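Long-range contacts in YdhT protein (Bacillus subtilis, PDB 3CBW), which hydrolyses internal beta-1,4-mannosidic linkages in mannan, galactomannan and glucomannan, taking part in the breakdown of glucomannan: residues 283-288 against 314-319; 64-69 against 321-326; 254-259 against 290-295. The protein carries 3 engineered substitutions. All blocks are in the same frame, centred on the assembly; numbering follows the deposited sequence.

Interaction 1: 283-288 against 314-319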
loop_
_atom_site.group_PDB
_atom_site.type_symbol
_atom_site.label_atom_id
_atom_site.label_comp_id
_atom_site.label_asym_id
_atom_site.label_seq_id
_atom_site.Cartn_x
_atom_site.Cartn_y
_atom_site.Cartn_z
ATOM N N GLY A 283 -22.865 -10.801 4.306
ATOM C CA GLY A 283 -23.636 -10.033 5.282
ATOM C C GLY A 283 -23.200 -10.288 6.715
ATOM O O GLY A 283 -23.829 -9.797 7.655
ATOM N N SER A 284 -22.126 -11.062 6.876
ATOM C CA SER A 284 -21.600 -11.437 8.190
ATOM C C SER A 284 -20.467 -10.516 8.629
ATOM O O SER A 284 -20.267 -10.306 9.831
ATOM C CB SER A 284 -21.086 -12.882 8.165
ATOM O OG SER A 284 -20.773 -13.350 9.470
ATOM N N PHE A 285 -19.731 -9.965 7.665
ATOM C CA PHE A 285 -18.536 -9.178 7.978
ATOM C C PHE A 285 -18.883 -7.954 8.808
ATOM O O PHE A 285 -19.851 -7.267 8.519
ATOM C CB PHE A 285 -17.796 -8.749 6.710
ATOM C CG PHE A 285 -16.419 -8.206 6.972
ATOM C CD1 PHE A 285 -15.323 -9.066 7.061
ATOM C CD2 PHE A 285 -16.216 -6.843 7.128
ATOM C CE1 PHE A 285 -14.045 -8.572 7.291
ATOM C CE2 PHE A 285 -14.945 -6.338 7.380
ATOM C CZ PHE A 285 -13.850 -7.205 7.454
ATOM N N ASP A 286 -18.085 -7.681 9.836
ATOM C CA ASP A 286 -18.355 -6.568 10.733
ATOM C C ASP A 286 -17.072 -5.797 11.041
ATOM O O ASP A 286 -16.185 -6.299 11.750
ATOM C CB ASP A 286 -19.004 -7.091 12.026
ATOM C CG ASP A 286 -19.580 -5.985 12.901
ATOM O OD1 ASP A 286 -19.101 -4.828 12.842
ATOM O OD2 ASP A 286 -20.521 -6.281 13.678
ATOM N N TYR A 287 -16.984 -4.571 10.529
ATOM C CA TYR A 287 -15.792 -3.753 10.735
ATOM C C TYR A 287 -15.587 -3.363 12.200
ATOM O O TYR A 287 -14.470 -3.045 12.598
ATOM C CB TYR A 287 -15.784 -2.518 9.821
ATOM C CG TYR A 287 -15.183 -2.780 8.450
ATOM C CD1 TYR A 287 -13.800 -2.904 8.293
ATOM C CD2 TYR A 287 -15.987 -2.906 7.310
ATOM C CE1 TYR A 287 -13.224 -3.143 7.043
ATOM C CE2 TYR A 287 -15.416 -3.142 6.046
ATOM C CZ TYR A 287 -14.037 -3.268 5.932
ATOM O OH TYR A 287 -13.454 -3.515 4.708
ATOM N N SER A 288 -16.650 -3.397 13.009
ATOM C CA SER A 288 -16.496 -3.113 14.443
ATOM C C SER A 288 -15.661 -4.188 15.137
ATOM O O SER A 288 -14.922 -3.894 16.078
ATOM C CB SER A 288 -17.849 -2.930 15.148
ATOM O OG SER A 288 -18.541 -4.153 15.286
ATOM N N ALA A 314 -18.236 1.536 3.936
ATOM C CA ALA A 314 -19.530 2.215 3.830
ATOM C C ALA A 314 -20.723 1.268 3.703
ATOM O O ALA A 314 -21.821 1.597 4.163
ATOM C CB ALA A 314 -19.526 3.218 2.682
ATOM N N VAL A 315 -20.507 0.102 3.094
ATOM C CA VAL A 315 -21.612 -0.827 2.789
ATOM C C VAL A 315 -21.591 -2.076 3.665
ATOM O O VAL A 315 -22.384 -3.001 3.470
ATOM C CB VAL A 315 -21.633 -1.223 1.292
ATOM C CG1 VAL A 315 -21.716 0.022 0.414
ATOM C CG2 VAL A 315 -20.417 -2.074 0.922
ATOM N N ASN A 316 -20.666 -2.118 4.620
ATOM C CA ASN A 316 -20.560 -3.264 5.502
ATOM C C ASN A 316 -20.948 -2.882 6.911
ATOM O O ASN A 316 -20.920 -1.705 7.279
ATOM C CB ASN A 316 -19.139 -3.837 5.451
ATOM C CG ASN A 316 -18.933 -4.754 4.270
ATOM O OD1 ASN A 316 -19.383 -5.902 4.281
ATOM N ND2 ASN A 316 -18.264 -4.255 3.232
ATOM N N LYS A 317 -21.333 -3.865 7.719
ATOM C CA LYS A 317 -21.754 -3.518 9.068
ATOM C C LYS A 317 -20.588 -3.003 9.925
ATOM O O LYS A 317 -19.415 -3.308 9.668
ATOM C CB LYS A 317 -22.598 -4.627 9.727
ATOM C CG LYS A 317 -21.898 -5.748 10.412
ATOM C CD LYS A 317 -22.915 -6.724 11.056
ATOM C CE LYS A 317 -23.667 -7.544 10.007
ATOM N NZ LYS A 317 -24.679 -8.501 10.589
ATOM N N GLY A 318 -20.921 -2.160 10.890
ATOM C CA GLY A 318 -19.939 -1.640 11.834
ATOM C C GLY A 318 -19.135 -0.438 11.363
ATOM O O GLY A 318 -18.182 -0.041 12.029
ATOM N N ALA A 319 -19.527 0.169 10.246
ATOM C CA ALA A 319 -18.818 1.352 9.725
ATOM C C ALA A 319 -18.725 2.493 10.731
ATOM O O ALA A 319 -17.658 3.080 10.903
ATOM C CB ALA A 319 -19.474 1.844 8.454
#

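Interaction 2: 64-69 against 321-326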
loop_
_atom_site.group_PDB
_atom_site.type_symbol
_atom_site.label_atom_id
_atom_site.label_comp_id
_atom_site.label_asym_id
_atom_site.label_seq_id
_atom_site.Cartn_x
_atom_site.Cartn_y
_atom_site.Cartn_z
ATOM N N SER A 64 -20.751 10.122 4.140
ATOM C CA SER A 64 -22.208 10.101 4.222
ATOM C C SER A 64 -22.693 9.064 5.231
ATOM O O SER A 64 -23.690 9.294 5.927
ATOM C CB SER A 64 -22.820 9.844 2.850
ATOM O OG SER A 64 -22.574 10.942 1.996
ATOM N N ALA A 65 -21.979 7.944 5.335
ATOM C CA ALA A 65 -22.336 6.866 6.265
ATOM C C ALA A 65 -21.924 7.113 7.715
ATOM O O ALA A 65 -22.563 6.589 8.629
ATOM C CB ALA A 65 -21.772 5.524 5.775
ATOM N N THR A 66 -20.858 7.887 7.939
ATOM C CA THR A 66 -20.247 7.971 9.273
ATOM C C THR A 66 -19.985 9.392 9.766
ATOM O O THR A 66 -19.663 9.606 10.939
ATOM C CB THR A 66 -18.874 7.236 9.319
ATOM O OG1 THR A 66 -17.895 7.989 8.578
ATOM C CG2 THR A 66 -18.971 5.807 8.771
ATOM N N GLY A 67 -20.068 10.360 8.859
ATOM C CA GLY A 67 -19.689 11.730 9.183
ATOM C C GLY A 67 -18.191 11.999 9.165
ATOM O O GLY A 67 -17.772 13.120 9.389
ATOM N N GLN A 68 -17.388 10.968 8.904
ATOM C CA GLN A 68 -15.936 11.081 8.898
ATOM C C GLN A 68 -15.401 10.615 7.564
ATOM O O GLN A 68 -16.059 9.861 6.854
ATOM C CB GLN A 68 -15.345 10.212 10.003
ATOM C CG GLN A 68 -15.779 10.598 11.414
ATOM C CD GLN A 68 -15.173 11.902 11.871
ATOM O OE1 GLN A 68 -13.979 12.157 11.680
ATOM N NE2 GLN A 68 -15.991 12.741 12.486
ATOM N N SER A 69 -14.185 11.042 7.236
ATOM C CA SER A 69 -13.523 10.605 6.005
ATOM C C SER A 69 -12.263 9.804 6.331
ATOM O O SER A 69 -11.622 10.064 7.347
ATOM C CB SER A 69 -13.139 11.801 5.136
ATOM O OG SER A 69 -14.280 12.554 4.774
ATOM N N ALA A 321 -19.071 2.379 14.046
ATOM C CA ALA A 321 -18.253 1.966 15.185
ATOM C C ALA A 321 -16.764 1.995 14.835
ATOM O O ALA A 321 -15.942 2.401 15.660
ATOM C CB ALA A 321 -18.668 0.597 15.683
ATOM N N LEU A 322 -16.426 1.577 13.613
ATOM C CA LEU A 322 -15.048 1.640 13.109
ATOM C C LEU A 322 -14.539 3.081 13.070
ATOM O O LEU A 322 -13.458 3.387 13.586
ATOM C CB LEU A 322 -14.975 1.031 11.703
ATOM C CG LEU A 322 -13.631 1.122 10.967
ATOM C CD1 LEU A 322 -12.588 0.224 11.647
ATOM C CD2 LEU A 322 -13.818 0.732 9.509
ATOM N N TYR A 323 -15.325 3.968 12.475
ATOM C CA TYR A 323 -14.889 5.337 12.254
ATOM C C TYR A 323 -14.953 6.204 13.506
ATOM O O TYR A 323 -14.223 7.184 13.615
ATOM C CB TYR A 323 -15.613 5.951 11.044
ATOM C CG TYR A 323 -14.864 5.665 9.770
ATOM C CD1 TYR A 323 -15.014 4.455 9.087
ATOM C CD2 TYR A 323 -13.960 6.600 9.273
ATOM C CE1 TYR A 323 -14.283 4.199 7.933
ATOM C CE2 TYR A 323 -13.228 6.354 8.137
ATOM C CZ TYR A 323 -13.388 5.154 7.467
ATOM O OH TYR A 323 -12.650 4.935 6.328
ATOM N N HIS A 324 -15.797 5.820 14.465
ATOM C CA HIS A 324 -15.942 6.598 15.695
ATOM C C HIS A 324 -15.190 6.019 16.876
ATOM O O HIS A 324 -15.203 6.610 17.956
ATOM C CB HIS A 324 -17.420 6.807 16.041
ATOM C CG HIS A 324 -18.138 7.656 15.042
ATOM N ND1 HIS A 324 -18.133 9.032 15.099
ATOM C CD2 HIS A 324 -18.849 7.326 13.939
ATOM C CE1 HIS A 324 -18.830 9.514 14.085
ATOM N NE2 HIS A 324 -19.281 8.499 13.370
ATOM N N ASP A 325 -14.529 4.880 16.685
ATOM C CA ASP A 325 -13.750 4.287 17.764
ATOM C C ASP A 325 -12.702 5.290 18.236
ATOM O O ASP A 325 -12.130 6.017 17.423
ATOM C CB ASP A 325 -13.069 3.004 17.304
ATOM C CG ASP A 325 -12.543 2.195 18.466
ATOM O OD1 ASP A 325 -11.453 2.527 18.974
ATOM O OD2 ASP A 325 -13.245 1.252 18.916
ATOM N N SER A 326 -12.443 5.332 19.539
ATOM C CA SER A 326 -11.458 6.273 20.081
ATOM C C SER A 326 -10.064 6.073 19.465
ATOM O O SER A 326 -9.277 7.005 19.404
ATOM C CB SER A 326 -11.379 6.187 21.601
ATOM O OG SER A 326 -10.925 4.919 21.991
#

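Interaction 3: 254-259 against 290-295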
loop_
_atom_site.group_PDB
_atom_site.type_symbol
_atom_site.label_atom_id
_atom_site.label_comp_id
_atom_site.label_asym_id
_atom_site.label_seq_id
_atom_site.Cartn_x
_atom_site.Cartn_y
_atom_site.Cartn_z
ATOM N N ASP A 254 -12.750 -13.874 9.891
ATOM C CA ASP A 254 -12.391 -13.845 11.303
ATOM C C ASP A 254 -11.265 -12.840 11.506
ATOM O O ASP A 254 -10.106 -13.114 11.172
ATOM C CB ASP A 254 -11.939 -15.244 11.728
ATOM C CG ASP A 254 -11.563 -15.339 13.195
ATOM O OD1 ASP A 254 -11.567 -14.322 13.915
ATOM O OD2 ASP A 254 -11.259 -16.472 13.622
ATOM N N ALA A 255 -11.605 -11.687 12.077
ATOM C CA ALA A 255 -10.625 -10.632 12.324
ATOM C C ALA A 255 -9.544 -10.994 13.322
ATOM O O ALA A 255 -8.513 -10.350 13.363
ATOM C CB ALA A 255 -11.334 -9.378 12.800
ATOM N N TYR A 256 -9.772 -12.023 14.124
ATOM C CA TYR A 256 -8.902 -12.320 15.250
ATOM C C TYR A 256 -7.868 -13.396 14.935
ATOM O O TYR A 256 -6.980 -13.649 15.755
ATOM C CB TYR A 256 -9.751 -12.749 16.445
ATOM C CG TYR A 256 -10.686 -11.669 16.941
ATOM C CD1 TYR A 256 -10.384 -10.940 18.081
ATOM C CD2 TYR A 256 -11.872 -11.381 16.265
ATOM C CE1 TYR A 256 -11.247 -9.951 18.548
ATOM C CE2 TYR A 256 -12.718 -10.391 16.712
ATOM C CZ TYR A 256 -12.407 -9.694 17.843
ATOM O OH TYR A 256 -13.293 -8.740 18.276
ATOM N N SER A 257 -7.996 -14.010 13.759
ATOM C CA SER A 257 -7.158 -15.137 13.357
ATOM C C SER A 257 -6.178 -14.792 12.249
ATOM O O SER A 257 -5.626 -15.685 11.606
ATOM C CB SER A 257 -8.037 -16.307 12.922
ATOM O OG SER A 257 -8.656 -16.879 14.056
ATOM N N ILE A 258 -5.954 -13.504 12.025
ATOM C CA ILE A 258 -5.052 -13.090 10.957
ATOM C C ILE A 258 -3.624 -13.444 11.344
ATOM O O ILE A 258 -3.169 -13.108 12.435
ATOM C CB ILE A 258 -5.183 -11.592 10.642
ATOM C CG1 ILE A 258 -6.633 -11.243 10.279
ATOM C CG2 ILE A 258 -4.255 -11.223 9.490
ATOM C CD1 ILE A 258 -6.944 -9.745 10.277
ATOM N N ASN A 259 -2.948 -14.164 10.454
ATOM C CA ASN A 259 -1.582 -14.606 10.674
ATOM C C ASN A 259 -0.585 -13.603 10.109
ATOM O O ASN A 259 -0.782 -13.086 9.005
ATOM C CB ASN A 259 -1.416 -15.975 9.996
ATOM C CG ASN A 259 -0.035 -16.570 10.161
ATOM O OD1 ASN A 259 0.922 -16.143 9.511
ATOM N ND2 ASN A 259 0.071 -17.599 11.002
ATOM N N PHE A 290 -13.265 -5.817 13.568
ATOM C CA PHE A 290 -11.892 -5.595 13.088
ATOM C C PHE A 290 -11.144 -4.585 13.967
ATOM O O PHE A 290 -10.007 -4.833 14.376
ATOM C CB PHE A 290 -11.924 -5.147 11.624
ATOM C CG PHE A 290 -10.584 -4.741 11.074
ATOM C CD1 PHE A 290 -9.531 -5.659 11.001
ATOM C CD2 PHE A 290 -10.384 -3.452 10.585
ATOM C CE1 PHE A 290 -8.290 -5.284 10.471
ATOM C CE2 PHE A 290 -9.154 -3.074 10.062
ATOM C CZ PHE A 290 -8.111 -3.993 9.999
ATOM N N ILE A 291 -11.787 -3.466 14.289
ATOM C CA ILE A 291 -11.139 -2.513 15.190
ATOM C C ILE A 291 -10.957 -3.095 16.596
ATOM O O ILE A 291 -9.949 -2.831 17.246
ATOM C CB ILE A 291 -11.801 -1.092 15.201
ATOM C CG1 ILE A 291 -10.899 -0.069 15.903
ATOM C CG2 ILE A 291 -13.191 -1.120 15.817
ATOM C CD1 ILE A 291 -9.582 0.205 15.216
ATOM N N ASN A 292 -11.910 -3.902 17.058
ATOM C CA ASN A 292 -11.736 -4.561 18.336
ATOM C C ASN A 292 -10.549 -5.524 18.315
ATOM O O ASN A 292 -9.775 -5.578 19.263
ATOM C CB ASN A 292 -12.999 -5.299 18.755
ATOM C CG ASN A 292 -12.854 -5.930 20.118
ATOM O OD1 ASN A 292 -12.593 -7.125 20.242
ATOM N ND2 ASN A 292 -12.955 -5.108 21.156
ATOM N N ALA A 293 -10.422 -6.293 17.237
ATOM C CA ALA A 293 -9.279 -7.199 17.066
ATOM C C ALA A 293 -7.955 -6.440 17.048
ATOM O O ALA A 293 -6.963 -6.891 17.622
ATOM C CB ALA A 293 -9.438 -8.048 15.819
ATOM N N ILE A 294 -7.936 -5.274 16.407
ATOM C CA ILE A 294 -6.728 -4.446 16.461
ATOM C C ILE A 294 -6.354 -4.116 17.905
ATOM O O ILE A 294 -5.197 -4.285 18.308
ATOM C CB ILE A 294 -6.865 -3.169 15.600
ATOM C CG1 ILE A 294 -6.756 -3.533 14.120
ATOM C CG2 ILE A 294 -5.798 -2.164 15.959
ATOM C CD1 ILE A 294 -7.195 -2.438 13.164
ATOM N N LYS A 295 -7.339 -3.682 18.685
ATOM C CA LYS A 295 -7.070 -3.314 20.072
ATOM C C LYS A 295 -6.566 -4.500 20.890
ATOM O O LYS A 295 -5.656 -4.364 21.713
ATOM C CB LYS A 295 -8.318 -2.750 20.727
ATOM C CG LYS A 295 -8.792 -1.460 20.139
ATOM C CD LYS A 295 -9.898 -0.935 20.995
ATOM C CE LYS A 295 -10.535 0.241 20.343
ATOM N NZ LYS A 295 -11.233 1.119 21.325
#

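Interaction 1: 283-288 against 314-319
Just ahead of helix 287-297 the chain runs against the loop that leads into helix 319-324, and the backbones come closest where D286 passes K317 and S288 passes G318. This is the tight part. The backbone amide just after the N-cap residue D286, Y287 N, donates to K317 O at 2.9 Å, approaching from above the carbonyl plane. G318 CA lies 3.4 Å from D286 OD1; G318 has positive phi, and a CB there would run into that carboxylate oxygen and S288 N. D286 has CG anti to its backbone N (chi1 -168°), which lets OD1 take two bonds from one residue: S288 N at 2.8 Å, which caps helix 287-297, and S288 OG at 2.6 Å. Inward, the edge of the Y287 ring meets N316 CB, with CD2 3.8 Å away, while F285 CE2 sits over the centre of one ring face. The Y287 hydroxyl bonds to W311 O, and N316 ND2 reaches the carbonyls of E310 and S312.

On the solvent side, K317 crosses D286 at about a right angle. Its chain, bent at chi3, lays CG 3.2 Å from F285 O and CE 3.3 Å from G283 O, but NZ stays 5.6 Å from D286 OD2. The N-capping aspartate sits where the loops after strands 271-278 and 301-306 meet, at the C-terminal, substrate-binding end of the GH26 TIM barrel, Y287 lying near the probable substrate-binding W307.

Interaction 2: 64-69 against 321-326
Y323 and H324 leave the last turn of helix 319-324 side by side and both meet T66: Y323 packs on the T66 side chain, and H324 bonds to the T66 carbonyl oxygen. Y323 points at the other segment from its CA, and its CB packs 3.9 Å from T66 CB. The two side chains cross obliquely: T66 CG2 lies near Y323 CD1 and T66 OG1 near Y323 CG, while Q68 CB comes up to Y323 CD2, also at 3.9 Å. Farther out, Y323 CE2 rests 4.0 Å from S69 C, so the tyrosine follows the chain as it leaves helix 57-66.

T66 OG1 occupies the crowded position between its backbone N and carbonyl carbon (chi1 72°). From there it accepts from Q68 N at 3.0 Å, an ST turn, and is also bonded to I62 O one helical turn back. G67, with positive phi, takes the chain out of the helix at this point. In the TIM barrel this joins the ends of two helices on the outer layer, one following the first strand of the barrel and the other preceding the short strand 328-329.

The H324 imidazole has CG anti to its carbonyl carbon (chi1 -66°), which carries NE2 to T66 O at 2.7 Å. The donor lies in the plane of that carbonyl, but the bond is bent, 132° at the hydrogen, and the oxygen sits somewhat off the ring plane. NE2 therefore carries a proton. Q68, bent at chi2, brings CG within 4.2 Å of H324 CE1, its amide plane steeply inclined to the imidazole.

Interaction 3: 254-259 against 290-295
A293 CB sits almost exactly over the centre of one face of the Y256 ring, 3.7 Å from the centroid and 9° off the ring normal, a clear CH-pi contact. Beyond the ring, the phenol hydroxyl donates to N292 OD1 at 2.6 Å, in the plane of the amide carbonyl and on a lone pair. The ring and amide planes stand 52° apart. Alongside, A255 CB fits against the helix surface, 3.8 Å from A293 CB and equally close to F290 CA.

The next shell sets these groups in place. D254 OD1 accepts from Y256 N at 2.9 Å, forming an Asx turn, and OD2 takes the S257 hydroxyl; both lie within the type I turn 254-257. The Y256 ring leaves the turn with CG anti to its carbonyl carbon (chi1 -63°), while N292 has CG anti to its backbone N and also accepts from Q296. Y298 OH bonds to A255 O, and the ring of F290, which turns in to the barrel strands, meets F273 edge-to-face.

Helix 287-297 thus offers this loop a small methyl surface beside one amide oxygen, and the tyrosine matches both: its flat face lies on the alanine while its hydroxyl supplies a directional bond that probably fixes where the ring sits.

Overall arrangement
All three contacts involve the helices round one TIM barrel or the loops that lead to them, where the last part of the barrel meets its beginning. Interactions 1 and 3 share helix 287-297: interaction 1 uses its N-terminal end and interaction 3 its middle, with centres 14 Å apart. Along the chain they cross, since their segments alternate, and both are nested within the long loop closed by interaction 2. Interactions 1 and 2 touch, their centres 12 Å apart, through S288 on A321 and Y287 on L322. Interactions 2 and 3, 18 Å apart, are linked by the D325-K295 salt bridge. Helix 319-324 thus lies between helices 287-297 and 57-66, joining the barrel's end to its beginning.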